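Local coordinates for ssDNA binding protein (Aeropyrum pernix, PDB 4PSN) that binds single-stranded DNA, probably by trapping it in a system of tunnels that runs between its subunits, at residues A64-D75 and D86-R97. Residues are numbered along the deposited sequence; the frame is centred on the assembly and turned at random.
Sequences ADKLDVVRIQID and DFSTLRVELWRR
Arg71 and Glu93, a hydrogen-bonded pair of the antiparallel hairpin 69-78/83-97, illustrate how a two-faced sheet divides its chemistry. Their side chains run alongside each other, and the guanidinium grips the carboxylate side-on: Arg71 NE reaches Glu93 OE1 at 3.0 Å, and Arg71 NH1 meets Glu93 OE2 on its syn side, equally close. A bend at chi3 (68°) turns the guanidinium edge to its mate, while CH2 of the Trp95 indole lies over one guanidinium face. An alanine here would keep the CB contact with Trp95, but Glu93 would probably be left without its countercharge and the indole CH2 without the guanidinium beside it. Farther along this more polar face, the Gln73 amide stacks on the Arg91 guanidinium, planes 23° apart, and Asp31 of a third subunit binds both. A water within bonding reach of Arg71 O and Glu93 OE1 marks the looser side.

The opposite face is apolar and close-packed. Val70 CG1 meets Leu94 CD1 at 3.8 Å, and helix 40-61 packs on Ile72, Leu90 and Val92. At its end Ile74 CD1 sits over the Phe87 ring, 4.0 Å from the centroid; Thr89 OG1 takes the Asp75 N-H. Asp68 OD1 accepts the Arg97 N-H, where Trp95 to Arg97 pair with a second subunit. Apolar contacts thus join hairpin to helix, whereas the salt bridge ties strand to strand and Gln73-Arg91 reaches another subunit.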
loop_
_atom_site.group_PDB
_atom_site.type_symbol
_atom_site.label_atom_id
_atom_site.label_comp_id
_atom_site.label_asym_id
_atom_site.label_seq_id
_atom_site.Cartn_x
_atom_site.Cartn_y
_atom_site.Cartn_z
ATOM N N ALA C 64 -0.472 -16.907 18.639
ATOM C CA ALA C 64 0.449 -16.125 17.799
ATOM C C ALA C 64 1.333 -15.233 18.667
ATOM O O ALA C 64 0.861 -14.641 19.626
ATOM C CB ALA C 64 -0.310 -15.274 16.791
ATOM N N ASP C 65 2.614 -15.144 18.326
ATOM C CA ASP C 65 3.518 -14.200 18.969
ATOM C C ASP C 65 3.271 -12.820 18.363
ATOM O O ASP C 65 2.837 -12.719 17.213
ATOM C CB ASP C 65 4.966 -14.624 18.721
ATOM C CG ASP C 65 5.965 -13.753 19.460
ATOM O OD1 ASP C 65 6.071 -13.898 20.700
ATOM O OD2 ASP C 65 6.653 -12.936 18.804
ATOM N N LYS C 66 3.556 -11.761 19.116
ATOM C CA LYS C 66 3.320 -10.417 18.605
ATOM C C LYS C 66 4.153 -10.112 17.348
ATOM O O LYS C 66 3.808 -9.221 16.572
ATOM C CB LYS C 66 3.527 -9.358 19.695
ATOM C CG LYS C 66 4.954 -9.209 20.189
ATOM C CD LYS C 66 4.988 -8.744 21.656
ATOM C CE LYS C 66 6.400 -8.874 22.248
ATOM N NZ LYS C 66 6.441 -8.714 23.735
ATOM N N LEU C 67 5.228 -10.874 17.141
ATOM C CA LEU C 67 6.125 -10.652 16.009
ATOM C C LEU C 67 5.897 -11.632 14.853
ATOM O O LEU C 67 6.632 -11.637 13.863
ATOM C CB LEU C 67 7.580 -10.712 16.472
ATOM C CG LEU C 67 8.008 -9.529 17.340
ATOM C CD1 LEU C 67 9.445 -9.700 17.814
ATOM C CD2 LEU C 67 7.839 -8.238 16.555
ATOM N N ASP C 68 4.883 -12.473 14.978
ATOM C CA ASP C 68 4.512 -13.328 13.865
ATOM C C ASP C 68 3.729 -12.492 12.843
ATOM O O ASP C 68 3.468 -11.308 13.069
ATOM C CB ASP C 68 3.662 -14.493 14.356
ATOM C CG ASP C 68 4.458 -15.507 15.148
ATOM O OD1 ASP C 68 5.713 -15.569 15.034
ATOM O OD2 ASP C 68 3.798 -16.272 15.871
ATOM N N VAL C 69 3.377 -13.096 11.715
ATOM C CA VAL C 69 2.604 -12.400 10.687
ATOM C C VAL C 69 1.250 -13.094 10.554
ATOM O O VAL C 69 1.169 -14.313 10.642
ATOM C CB VAL C 69 3.343 -12.413 9.346
ATOM C CG1 VAL C 69 2.430 -11.966 8.201
ATOM C CG2 VAL C 69 4.592 -11.534 9.421
ATOM N N VAL C 70 0.186 -12.319 10.382
ATOM C CA VAL C 70 -1.142 -12.875 10.190
ATOM C C VAL C 70 -1.807 -12.212 9.001
ATOM O O VAL C 70 -1.361 -11.174 8.531
ATOM C CB VAL C 70 -2.040 -12.631 11.410
ATOM C CG1 VAL C 70 -1.563 -13.458 12.608
ATOM C CG2 VAL C 70 -2.075 -11.136 11.746
ATOM N N ARG C 71 -2.882 -12.810 8.522
ATOM C CA ARG C 71 -3.690 -12.205 7.475
ATOM C C ARG C 71 -5.100 -12.667 7.770
ATOM O O ARG C 71 -5.329 -13.852 7.996
ATOM C CB ARG C 71 -3.247 -12.684 6.085
ATOM C CG ARG C 71 -4.061 -12.074 4.927
ATOM C CD ARG C 71 -3.284 -12.121 3.606
ATOM N NE ARG C 71 -3.118 -13.494 3.131
ATOM C CZ ARG C 71 -2.384 -13.850 2.072
ATOM N NH1 ARG C 71 -2.302 -15.128 1.736
ATOM N NH2 ARG C 71 -1.742 -12.933 1.350
ATOM N N ILE C 72 -6.042 -11.733 7.776
ATOM C CA ILE C 72 -7.389 -12.015 8.251
ATOM C C ILE C 72 -8.398 -11.482 7.270
ATOM O O ILE C 72 -8.196 -10.437 6.668
ATOM C CB ILE C 72 -7.646 -11.324 9.630
ATOM C CG1 ILE C 72 -6.608 -11.790 10.648
ATOM C CG2 ILE C 72 -9.054 -11.614 10.133
ATOM C CD1 ILE C 72 -6.639 -11.044 11.939
ATOM N N GLN C 73 -9.482 -12.216 7.094
ATOM C CA GLN C 73 -10.553 -11.737 6.261
ATOM C C GLN C 73 -11.853 -12.265 6.822
ATOM O O GLN C 73 -11.905 -13.368 7.382
ATOM C CB GLN C 73 -10.351 -12.148 4.795
ATOM C CG GLN C 73 -10.495 -13.617 4.502
ATOM C CD GLN C 73 -10.610 -13.881 3.004
ATOM O OE1 GLN C 73 -9.665 -13.634 2.250
ATOM N NE2 GLN C 73 -11.786 -14.360 2.563
ATOM N N ILE C 74 -12.895 -11.454 6.719
ATOM C CA ILE C 74 -14.221 -11.873 7.152
ATOM C C ILE C 74 -15.243 -11.043 6.397
ATOM O O ILE C 74 -15.025 -9.858 6.169
ATOM C CB ILE C 74 -14.381 -11.677 8.667
ATOM C CG1 ILE C 74 -15.733 -12.196 9.155
ATOM C CG2 ILE C 74 -14.174 -10.202 9.046
ATOM C CD1 ILE C 74 -15.865 -12.090 10.697
ATOM N N ASP C 75 -16.331 -11.670 5.968
ATOM C CA ASP C 75 -17.365 -10.947 5.238
ATOM C C ASP C 75 -18.258 -10.193 6.218
ATOM O O ASP C 75 -18.359 -10.565 7.394
ATOM C CB ASP C 75 -18.226 -11.905 4.398
ATOM C CG ASP C 75 -17.449 -12.568 3.249
ATOM O OD1 ASP C 75 -16.294 -12.180 2.961
ATOM O OD2 ASP C 75 -18.021 -13.486 2.623
ATOM N N ASP C 86 -20.151 -11.978 9.347
ATOM C CA ASP C 86 -20.495 -13.380 9.175
ATOM C C ASP C 86 -19.320 -14.244 9.582
ATOM O O ASP C 86 -18.383 -14.431 8.814
ATOM C CB ASP C 86 -20.892 -13.699 7.735
ATOM C CG ASP C 86 -21.388 -15.134 7.578
ATOM O OD1 ASP C 86 -21.080 -15.968 8.456
ATOM O OD2 ASP C 86 -22.081 -15.430 6.580
ATOM N N PHE C 87 -19.368 -14.792 10.787
ATOM C CA PHE C 87 -18.194 -15.494 11.280
ATOM C C PHE C 87 -17.929 -16.830 10.599
ATOM O O PHE C 87 -16.836 -17.371 10.719
ATOM C CB PHE C 87 -18.196 -15.592 12.802
ATOM C CG PHE C 87 -17.900 -14.282 13.485
ATOM C CD1 PHE C 87 -16.596 -13.876 13.692
ATOM C CD2 PHE C 87 -18.927 -13.454 13.908
ATOM C CE1 PHE C 87 -16.316 -12.661 14.324
ATOM C CE2 PHE C 87 -18.658 -12.246 14.538
ATOM C CZ PHE C 87 -17.351 -11.848 14.745
ATOM N N SER C 88 -18.905 -17.339 9.853
ATOM C CA SER C 88 -18.683 -18.531 9.032
ATOM C C SER C 88 -17.755 -18.229 7.848
ATOM O O SER C 88 -17.312 -19.140 7.148
ATOM C CB SER C 88 -20.006 -19.124 8.528
ATOM O OG SER C 88 -20.528 -18.381 7.436
ATOM N N THR C 89 -17.451 -16.953 7.624
ATOM C CA THR C 89 -16.542 -16.598 6.536
ATOM C C THR C 89 -15.195 -16.141 7.059
ATOM O O THR C 89 -14.346 -15.678 6.300
ATOM C CB THR C 89 -17.112 -15.478 5.664
ATOM O OG1 THR C 89 -17.181 -14.275 6.438
ATOM C CG2 THR C 89 -18.512 -15.856 5.161
ATOM N N LEU C 90 -14.998 -16.260 8.362
ATOM C CA LEU C 90 -13.747 -15.825 8.955
ATOM C C LEU C 90 -12.621 -16.739 8.490
ATOM O O LEU C 90 -12.727 -17.958 8.571
ATOM C CB LEU C 90 -13.838 -15.831 10.484
ATOM C CG LEU C 90 -12.509 -15.555 11.184
ATOM C CD1 LEU C 90 -12.018 -14.152 10.869
ATOM C CD2 LEU C 90 -12.645 -15.765 12.695
ATOM N N ARG C 91 -11.543 -16.147 7.995
ATOM C CA ARG C 91 -10.387 -16.924 7.586
ATOM C C ARG C 91 -9.157 -16.269 8.165
ATOM O O ARG C 91 -8.981 -15.063 8.048
ATOM C CB ARG C 91 -10.286 -16.986 6.062
ATOM C CG ARG C 91 -9.033 -17.681 5.568
ATOM C CD ARG C 91 -8.742 -17.350 4.104
ATOM N NE ARG C 91 -9.767 -17.868 3.202
ATOM C CZ ARG C 91 -9.813 -17.613 1.897
ATOM N NH1 ARG C 91 -8.890 -16.839 1.334
ATOM N NH2 ARG C 91 -10.785 -18.132 1.156
ATOM N N VAL C 92 -8.313 -17.061 8.814
ATOM C CA VAL C 92 -7.099 -16.523 9.402
ATOM C C VAL C 92 -5.921 -17.344 8.909
ATOM O O VAL C 92 -6.000 -18.564 8.832
ATOM C CB VAL C 92 -7.163 -16.525 10.948
ATOM C CG1 VAL C 92 -5.800 -16.185 11.538
ATOM C CG2 VAL C 92 -8.217 -15.533 11.452
ATOM N N GLU C 93 -4.853 -16.661 8.517
ATOM C CA GLU C 93 -3.610 -17.324 8.171
ATOM C C GLU C 93 -2.550 -16.865 9.155
ATOM O O GLU C 93 -2.586 -15.738 9.636
ATOM C CB GLU C 93 -3.196 -16.992 6.738
ATOM C CG GLU C 93 -4.128 -17.583 5.677
ATOM C CD GLU C 93 -4.018 -16.856 4.345
ATOM O OE1 GLU C 93 -4.678 -15.802 4.186
ATOM O OE2 GLU C 93 -3.259 -17.329 3.465
ATOM N N LEU C 94 -1.613 -17.748 9.460
ATOM C CA LEU C 94 -0.558 -17.430 10.395
ATOM C C LEU C 94 0.767 -17.951 9.867
ATOM O O LEU C 94 0.846 -19.056 9.311
ATOM C CB LEU C 94 -0.870 -18.039 11.769
ATOM C CG LEU C 94 0.221 -17.989 12.842
ATOM C CD1 LEU C 94 0.469 -16.565 13.293
ATOM C CD2 LEU C 94 -0.166 -18.895 14.031
ATOM N N TRP C 95 1.805 -17.147 10.057
ATOM C CA TRP C 95 3.153 -17.517 9.691
ATOM C C TRP C 95 4.015 -17.272 10.923
ATOM O O TRP C 95 4.003 -16.174 11.497
ATOM C CB TRP C 95 3.652 -16.634 8.532
ATOM C CG TRP C 95 2.959 -16.791 7.194
ATOM C CD1 TRP C 95 3.414 -17.510 6.122
ATOM C CD2 TRP C 95 1.737 -16.159 6.759
ATOM N NE1 TRP C 95 2.539 -17.390 5.062
ATOM C CE2 TRP C 95 1.510 -16.561 5.423
ATOM C CE3 TRP C 95 0.815 -15.297 7.370
ATOM C CZ2 TRP C 95 0.391 -16.140 4.687
ATOM C CZ3 TRP C 95 -0.291 -14.874 6.639
ATOM C CH2 TRP C 95 -0.495 -15.299 5.310
ATOM N N ARG C 96 4.765 -18.284 11.342
ATOM C CA ARG C 96 5.573 -18.127 12.546
ATOM C C ARG C 96 6.999 -17.661 12.260
ATOM O O ARG C 96 7.678 -18.189 11.385
ATOM C CB ARG C 96 5.573 -19.421 13.357
ATOM C CG ARG C 96 4.188 -19.794 13.847
ATOM C CD ARG C 96 4.270 -20.750 15.000
ATOM N NE ARG C 96 2.955 -21.193 15.439
ATOM C CZ ARG C 96 2.210 -20.564 16.344
ATOM N NH1 ARG C 96 2.637 -19.437 16.901
ATOM N NH2 ARG C 96 1.031 -21.067 16.684
ATOM N N ARG C 97 7.446 -16.670 13.021
ATOM C CA ARG C 97 8.761 -16.070 12.813
ATOM C C ARG C 97 9.928 -17.057 12.972
ATOM O O ARG C 97 9.988 -17.818 13.928
ATOM C CB ARG C 97 8.934 -14.896 13.773
ATOM C CG ARG C 97 10.178 -14.063 13.543
ATOM C CD ARG C 97 10.236 -12.898 14.532
ATOM N NE ARG C 97 11.615 -12.574 14.884
ATOM C CZ ARG C 97 12.242 -13.032 15.965
ATOM N NH1 ARG C 97 11.605 -13.825 16.824
ATOM N NH2 ARG C 97 13.506 -12.690 16.192
HETATM O O HOH W 1 -6.823 -15.055 5.520
HETATM O O HOH W 2 -14.230 -14.015 4.092
#